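2-aminomuconic 6-semialdehyde dehydrogenase (Pseudomonas sp., PDB 7BZV) catalyses the NAD+-dependent oxidation of 2-aminomuconic 6-semialdehyde to 2-aminomuconate in the meta-cleavage pathway of 2-aminophenol breakdown, working as a tetramer. Local coordinates at residues Asp273-Met276 against Arg277-Leu281; Ile421-Asn425 against Leu426-His430. One frame throughout, in Å; residues are numbered along the deposited sequence.

Contact 1 (Asp273-Met276 against Arg277-Leu281)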
ATOM      1  N   ASP B 273       9.161   3.294  36.067  1.00 25.98           N
ATOM      2  CA  ASP B 273       9.876   4.291  35.275  1.00 26.25           C
ATOM      3  C   ASP B 273       8.951   4.942  34.254  1.00 24.31           C
ATOM      4  O   ASP B 273       8.968   6.165  34.050  1.00 26.25           O
ATOM      5  CB  ASP B 273      11.042   3.657  34.515  1.00 29.82           C
ATOM      6  CG  ASP B 273      12.224   3.356  35.393  1.00 37.36           C
ATOM      7  OD1 ASP B 273      12.272   3.813  36.539  1.00 31.75           O
ATOM      8  OD2 ASP B 273      13.111   2.641  34.915  1.00 34.15           O
ATOM      9  N   GLY B 274       8.190   4.107  33.544  1.00 24.40           N
ATOM     10  CA  GLY B 274       7.298   4.602  32.506  1.00 25.60           C
ATOM     11  C   GLY B 274       6.130   5.398  33.048  1.00 28.57           C
ATOM     12  O   GLY B 274       5.770   6.435  32.493  1.00 28.91           O
ATOM     13  N   MET B 275       5.542   4.942  34.145  1.00 22.97           N
ATOM     14  CA  MET B 275       4.410   5.647  34.737  1.00 25.60           C
ATOM     15  C   MET B 275       4.817   6.978  35.355  1.00 28.39           C
ATOM     16  O   MET B 275       4.034   7.936  35.303  1.00 25.41           O
ATOM     17  CB  MET B 275       3.730   4.758  35.765  1.00 23.83           C
ATOM     18  CG  MET B 275       2.879   3.619  35.130  1.00 27.94           C
ATOM     19  SD  MET B 275       1.665   4.224  33.952  1.00 27.09           S
ATOM     20  CE  MET B 275       0.710   5.357  34.950  1.00 28.71           C
ATOM     21  N   MET B 276       6.034   7.089  35.916  1.00 26.69           N
ATOM     22  CA  MET B 276       6.464   8.405  36.380  1.00 30.04           C
ATOM     23  C   MET B 276       6.469   9.407  35.245  1.00 28.15           C
ATOM     24  O   MET B 276       6.123  10.580  35.468  1.00 27.84           O
ATOM     25  CB  MET B 276       7.832   8.377  37.062  1.00 32.64           C
ATOM     26  CG  MET B 276       7.689   7.637  38.294  1.00 33.58           C
ATOM     27  SD  MET B 276       7.073   8.682  39.674  1.00 30.57           S
ATOM     28  CE  MET B 276       5.321   8.483  39.734  1.00 38.08           C
ATOM     29  N   ARG B 277       6.798   8.972  34.025  1.00 22.19           N
ATOM     30  CA  ARG B 277       6.726   9.899  32.899  1.00 28.88           C
ATOM     31  C   ARG B 277       5.275  10.153  32.479  1.00 27.03           C
ATOM     32  O   ARG B 277       4.866  11.306  32.275  1.00 27.92           O
ATOM     33  CB  ARG B 277       7.565   9.350  31.739  1.00 31.14           C
ATOM     34  CG  ARG B 277       9.076   9.381  32.042  1.00 34.93           C
ATOM     35  CD  ARG B 277       9.936   8.597  31.054  1.00 35.96           C
ATOM     36  NE  ARG B 277       9.658   8.924  29.661  1.00 49.00           N
ATOM     37  CZ  ARG B 277      10.185   9.956  29.025  1.00 47.21           C
ATOM     38  NH1 ARG B 277      11.034  10.748  29.670  1.00 45.88           N
ATOM     39  NH2 ARG B 277       9.881  10.167  27.741  1.00 49.28           N
ATOM     40  N   ALA B 278       4.489   9.084  32.335  1.00 27.13           N
ATOM     41  CA  ALA B 278       3.092   9.208  31.914  1.00 24.52           C
ATOM     42  C   ALA B 278       2.305  10.109  32.846  1.00 25.64           C
ATOM     43  O   ALA B 278       1.307  10.712  32.429  1.00 27.53           O
ATOM     44  CB  ALA B 278       2.406   7.836  31.867  1.00 25.87           C
ATOM     45  N   LEU B 279       2.702  10.173  34.113  1.00 24.66           N
ATOM     46  CA  LEU B 279       2.023  11.022  35.079  1.00 29.37           C
ATOM     47  C   LEU B 279       2.590  12.442  35.130  1.00 29.48           C
ATOM     48  O   LEU B 279       1.814  13.392  35.225  1.00 25.79           O
ATOM     49  CB  LEU B 279       2.086  10.419  36.501  1.00 29.04           C
ATOM     50  CG  LEU B 279       1.406   9.058  36.706  1.00 34.48           C
ATOM     51  CD1 LEU B 279       1.724   8.453  38.065  1.00 26.46           C
ATOM     52  CD2 LEU B 279      -0.093   9.144  36.512  1.00 34.58           C
ATOM     53  N   PHE B 280       3.924  12.629  35.083  1.00 22.44           N
ATOM     54  CA  PHE B 280       4.520  13.894  35.520  1.00 26.62           C
ATOM     55  C   PHE B 280       5.443  14.526  34.486  1.00 23.38           C
ATOM     56  O   PHE B 280       5.909  15.648  34.695  1.00 25.78           O
ATOM     57  CB  PHE B 280       5.274  13.688  36.865  1.00 25.72           C
ATOM     58  CG  PHE B 280       4.429  13.068  37.940  1.00 24.76           C
ATOM     59  CD1 PHE B 280       3.219  13.638  38.286  1.00 27.53           C
ATOM     60  CD2 PHE B 280       4.833  11.899  38.591  1.00 29.39           C
ATOM     61  CE1 PHE B 280       2.413  13.062  39.254  1.00 28.27           C
ATOM     62  CE2 PHE B 280       4.021  11.308  39.549  1.00 28.84           C
ATOM     63  CZ  PHE B 280       2.816  11.900  39.889  1.00 28.43           C
ATOM     64  N   LEU B 281       5.695  13.872  33.359  1.00 25.70           N
ATOM     65  CA  LEU B 281       6.463  14.539  32.316  1.00 27.37           C
ATOM     66  C   LEU B 281       5.784  15.849  31.918  1.00 24.71           C
ATOM     67  O   LEU B 281       4.559  15.919  31.799  1.00 25.40           O
ATOM     68  CB  LEU B 281       6.605  13.620  31.092  1.00 29.11           C
ATOM     69  CG  LEU B 281       7.501  14.190  30.006  1.00 27.22           C
ATOM     70  CD1 LEU B 281       8.953  14.243  30.505  1.00 41.22           C
ATOM     71  CD2 LEU B 281       7.434  13.364  28.692  1.00 33.07           C
TER
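Met276 and Phe280, one helical turn apart, lie side by side and point the same way. The methionine sulfur approaches the ring at its edge: SD of Met276 stands 5.2 Å from the centroid of the Phe280 ring and 89° off the ring normal, a Met-aromatic contact made in the plane of the ring. CG of Met276 sits anti to its own carbonyl carbon (chi1 -67°), and a further bend at chi2 carries the thioether along the helix toward Phe280. The neighbouring residue covers a flat side of the same ring, with CB of Leu279 3.5 Å above the plane and over its centre.

Other apolar contacts are looser. On Met275 the folded chain brings SD to 4.2 Å from CB of Ala278, and its methyl CE to 4.2 Å from CG of Leu279.

The backbone supplies the polar part. Ala278 N donates to Gly274 O at 2.9 Å in a nearly straight bond (168°), followed by Leu279 N to Met275 O, 2.9 Å, and Phe280 N to Met276 O, 3.0 Å. Asp273 forms a salt bridge with Arg310 of helix 297-312, against which Met276 and Phe280 also pack. The i to i+4 backbone bonds, with side chains meeting at i+3 and i+4, are those of the last turns of an alpha-helix, here the connecting helix of the beta-alpha-beta unit 258-296 in the aldehyde dehydrogenase fold.

Contact 2 (Ile421-Asn425 against Leu426-His430)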
ATOM      1  N   ILE B 421      -0.802   0.467  28.859  1.00 22.66           N
ATOM      2  CA  ILE B 421      -1.069  -0.840  29.453  1.00 24.25           C
ATOM      3  C   ILE B 421       0.259  -1.514  29.790  1.00 23.82           C
ATOM      4  O   ILE B 421       1.118  -1.637  28.913  1.00 24.32           O
ATOM      5  CB  ILE B 421      -1.789  -1.770  28.461  1.00 22.76           C
ATOM      6  CG1 ILE B 421      -2.972  -1.078  27.753  1.00 38.57           C
ATOM      7  CG2 ILE B 421      -2.218  -3.070  29.109  1.00 29.41           C
ATOM      8  CD1 ILE B 421      -4.002  -0.708  28.694  1.00 41.93           C
ATOM      9  N   TRP B 422       0.351  -2.099  30.982  1.00 20.89           N
ATOM     10  CA  TRP B 422       1.579  -2.739  31.474  1.00 24.11           C
ATOM     11  C   TRP B 422       1.244  -4.179  31.862  1.00 21.11           C
ATOM     12  O   TRP B 422       0.497  -4.413  32.822  1.00 23.95           O
ATOM     13  CB  TRP B 422       2.176  -1.956  32.658  1.00 23.13           C
ATOM     14  CG  TRP B 422       2.695  -0.592  32.191  1.00 23.13           C
ATOM     15  CD1 TRP B 422       1.954   0.550  32.022  1.00 23.35           C
ATOM     16  CD2 TRP B 422       4.021  -0.270  31.748  1.00 18.97           C
ATOM     17  NE1 TRP B 422       2.733   1.546  31.522  1.00 27.71           N
ATOM     18  CE2 TRP B 422       3.997   1.077  31.328  1.00 22.81           C
ATOM     19  CE3 TRP B 422       5.223  -0.976  31.681  1.00 27.75           C
ATOM     20  CZ2 TRP B 422       5.124   1.731  30.882  1.00 23.60           C
ATOM     21  CZ3 TRP B 422       6.334  -0.329  31.220  1.00 22.01           C
ATOM     22  CH2 TRP B 422       6.277   1.017  30.819  1.00 23.23           C
ATOM     23  N   THR B 423       1.807  -5.127  31.115  1.00 22.09           N
ATOM     24  CA  THR B 423       1.666  -6.569  31.345  1.00 22.71           C
ATOM     25  C   THR B 423       2.770  -7.268  30.580  1.00 23.73           C
ATOM     26  O   THR B 423       3.228  -6.769  29.548  1.00 26.11           O
ATOM     27  CB  THR B 423       0.300  -7.092  30.873  1.00 18.98           C
ATOM     28  OG1 THR B 423       0.223  -8.513  31.034  1.00 27.40           O
ATOM     29  CG2 THR B 423       0.110  -6.831  29.379  1.00 22.00           C
ATOM     30  N   THR B 424       3.189  -8.433  31.077  1.00 23.76           N
ATOM     31  CA  THR B 424       4.099  -9.290  30.322  1.00 21.81           C
ATOM     32  C   THR B 424       3.370 -10.450  29.668  1.00 19.05           C
ATOM     33  O   THR B 424       4.022 -11.314  29.080  1.00 25.27           O
ATOM     34  CB  THR B 424       5.241  -9.821  31.215  1.00 26.17           C
ATOM     35  OG1 THR B 424       4.700 -10.544  32.326  1.00 24.29           O
ATOM     36  CG2 THR B 424       6.044  -8.644  31.724  1.00 29.08           C
ATOM     37  N   ASN B 425       2.045 -10.492  29.761  1.00 25.01           N
ATOM     38  CA  ASN B 425       1.254 -11.576  29.187  1.00 24.47           C
ATOM     39  C   ASN B 425       0.940 -11.279  27.722  1.00 21.61           C
ATOM     40  O   ASN B 425       0.285 -10.274  27.413  1.00 22.96           O
ATOM     41  CB  ASN B 425      -0.037 -11.766  29.964  1.00 27.55           C
ATOM     42  CG  ASN B 425      -0.858 -12.977  29.461  1.00 34.84           C
ATOM     43  OD1 ASN B 425      -1.457 -12.942  28.377  1.00 27.24           O
ATOM     44  ND2 ASN B 425      -0.862 -14.038  30.232  1.00 51.72           N
ATOM     45  N   LEU B 426       1.379 -12.180  26.835  1.00 23.39           N
ATOM     46  CA  LEU B 426       1.275 -11.951  25.399  1.00 25.43           C
ATOM     47  C   LEU B 426      -0.159 -11.675  24.976  1.00 29.05           C
ATOM     48  O   LEU B 426      -0.442 -10.647  24.355  1.00 25.83           O
ATOM     49  CB  LEU B 426       1.805 -13.163  24.633  1.00 22.93           C
ATOM     50  CG  LEU B 426       1.503 -13.213  23.138  1.00 25.01           C
ATOM     51  CD1 LEU B 426       2.319 -12.155  22.442  1.00 20.62           C
ATOM     52  CD2 LEU B 426       1.810 -14.577  22.592  1.00 26.05           C
ATOM     53  N   SER B 427      -1.063 -12.629  25.228  1.00 25.27           N
ATOM     54  CA  SER B 427      -2.414 -12.497  24.703  1.00 23.55           C
ATOM     55  C   SER B 427      -3.137 -11.322  25.339  1.00 30.37           C
ATOM     56  O   SER B 427      -3.907 -10.610  24.677  1.00 24.61           O
ATOM     57  CB  SER B 427      -3.183 -13.790  24.938  1.00 28.39           C
ATOM     58  OG  SER B 427      -2.841 -14.707  23.914  1.00 31.26           O
ATOM     59  N   ARG B 428      -2.912 -11.115  26.630  1.00 26.20           N
ATOM     60  CA  ARG B 428      -3.595 -10.033  27.306  1.00 28.46           C
ATOM     61  C   ARG B 428      -3.153  -8.675  26.780  1.00 24.08           C
ATOM     62  O   ARG B 428      -3.968  -7.756  26.689  1.00 23.17           O
ATOM     63  CB  ARG B 428      -3.346 -10.118  28.808  1.00 27.41           C
ATOM     64  CG  ARG B 428      -3.807  -8.907  29.569  1.00 37.29           C
ATOM     65  CD  ARG B 428      -3.237  -8.972  30.961  1.00 37.81           C
ATOM     66  NE  ARG B 428      -4.006  -9.866  31.808  1.00 38.25           N
ATOM     67  CZ  ARG B 428      -3.537 -10.453  32.916  1.00 56.08           C
ATOM     68  NH1 ARG B 428      -2.270 -10.281  33.294  1.00 49.82           N
ATOM     69  NH2 ARG B 428      -4.338 -11.215  33.643  1.00 81.77           N
ATOM     70  N   ALA B 429      -1.853  -8.506  26.497  1.00 21.34           N
ATOM     71  CA  ALA B 429      -1.356  -7.245  25.975  1.00 29.07           C
ATOM     72  C   ALA B 429      -2.118  -6.840  24.719  1.00 24.57           C
ATOM     73  O   ALA B 429      -2.569  -5.690  24.581  1.00 22.65           O
ATOM     74  CB  ALA B 429       0.131  -7.368  25.656  1.00 21.85           C
ATOM     75  N   HIS B 430      -2.204  -7.766  23.766  1.00 22.43           N
ATOM     76  CA  HIS B 430      -2.835  -7.483  22.485  1.00 22.16           C
ATOM     77  C   HIS B 430      -4.341  -7.345  22.645  1.00 32.28           C
ATOM     78  O   HIS B 430      -4.938  -6.409  22.111  1.00 24.41           O
ATOM     79  CB  HIS B 430      -2.471  -8.577  21.475  1.00 22.96           C
ATOM     80  CG  HIS B 430      -1.042  -8.507  21.032  1.00 24.41           C
ATOM     81  ND1 HIS B 430      -0.589  -7.590  20.113  1.00 23.07           N
ATOM     82  CD2 HIS B 430       0.050  -9.191  21.445  1.00 23.62           C
ATOM     83  CE1 HIS B 430       0.715  -7.733  19.952  1.00 28.81           C
ATOM     84  NE2 HIS B 430       1.128  -8.715  20.734  1.00 21.82           N
TER
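Asn425 turns its side chain onto the start of the helix and accepts the backbone N-H of Arg428: OD1 of Asn425 is 2.9 Å from N of Arg428, with an N-H...O angle of 165°. Its CG stands opposite the backbone N (chi1 -175°), which swings the amide over the first helical turn, and the donor is tilted 21° from the amide carbonyl plane. The backbone of the same residue starts the helical pattern, as O of Asn425 receives N of Ala429 at 2.9 Å.

The side chains of Asn425 and Arg428 cross at about a right angle, CB of Arg428 resting 3.4 Å from OD1 of Asn425. Extended through chi1 and chi2, Arg428 brings CD to 3.5 Å from OG1 of Thr423; the bend at chi3 then turns the guanidinium so that this oxygen lies at its edge, near its plane. Both polar groups are fixed by Asp265, which forms a salt bridge with NH1 of Arg428 and a hydrogen bond with OG1 of Thr423.

Thr423 OG1 also accepts from N of Asn425 at 3.0 Å, while its other branch, CG2, packs 3.8 Å from CB of Ala429. NE2 of His430 is hydrogen-bonded to NE2 of His430 of a neighbouring subunit, placing this turn at a tetramer interface. An ST turn leading into an Asn N-cap thus joins strand 418-422 to helix 426-435 in a beta-alpha-beta crossover.

Overall arrangement
Both contacts are local and lie in series along the chain. From the N terminus, strand 258-262 is followed by helix 268-280, where contact 1 occupies the C-terminal turns before the chain enters strand 290-296. Well over a hundred residues later, strand 418-422 ends in contact 2, which turns the chain into helix 426-435 and on toward strand 440-443. Neither contact encloses the other, yet they meet in space although their centres are about 19 Å apart: Trp422 packs against Gly274 and Met275. Strands 258-262 and 418-422 are parallel neighbours in one mixed sheet, so the two beta-alpha-beta units adjoin within it.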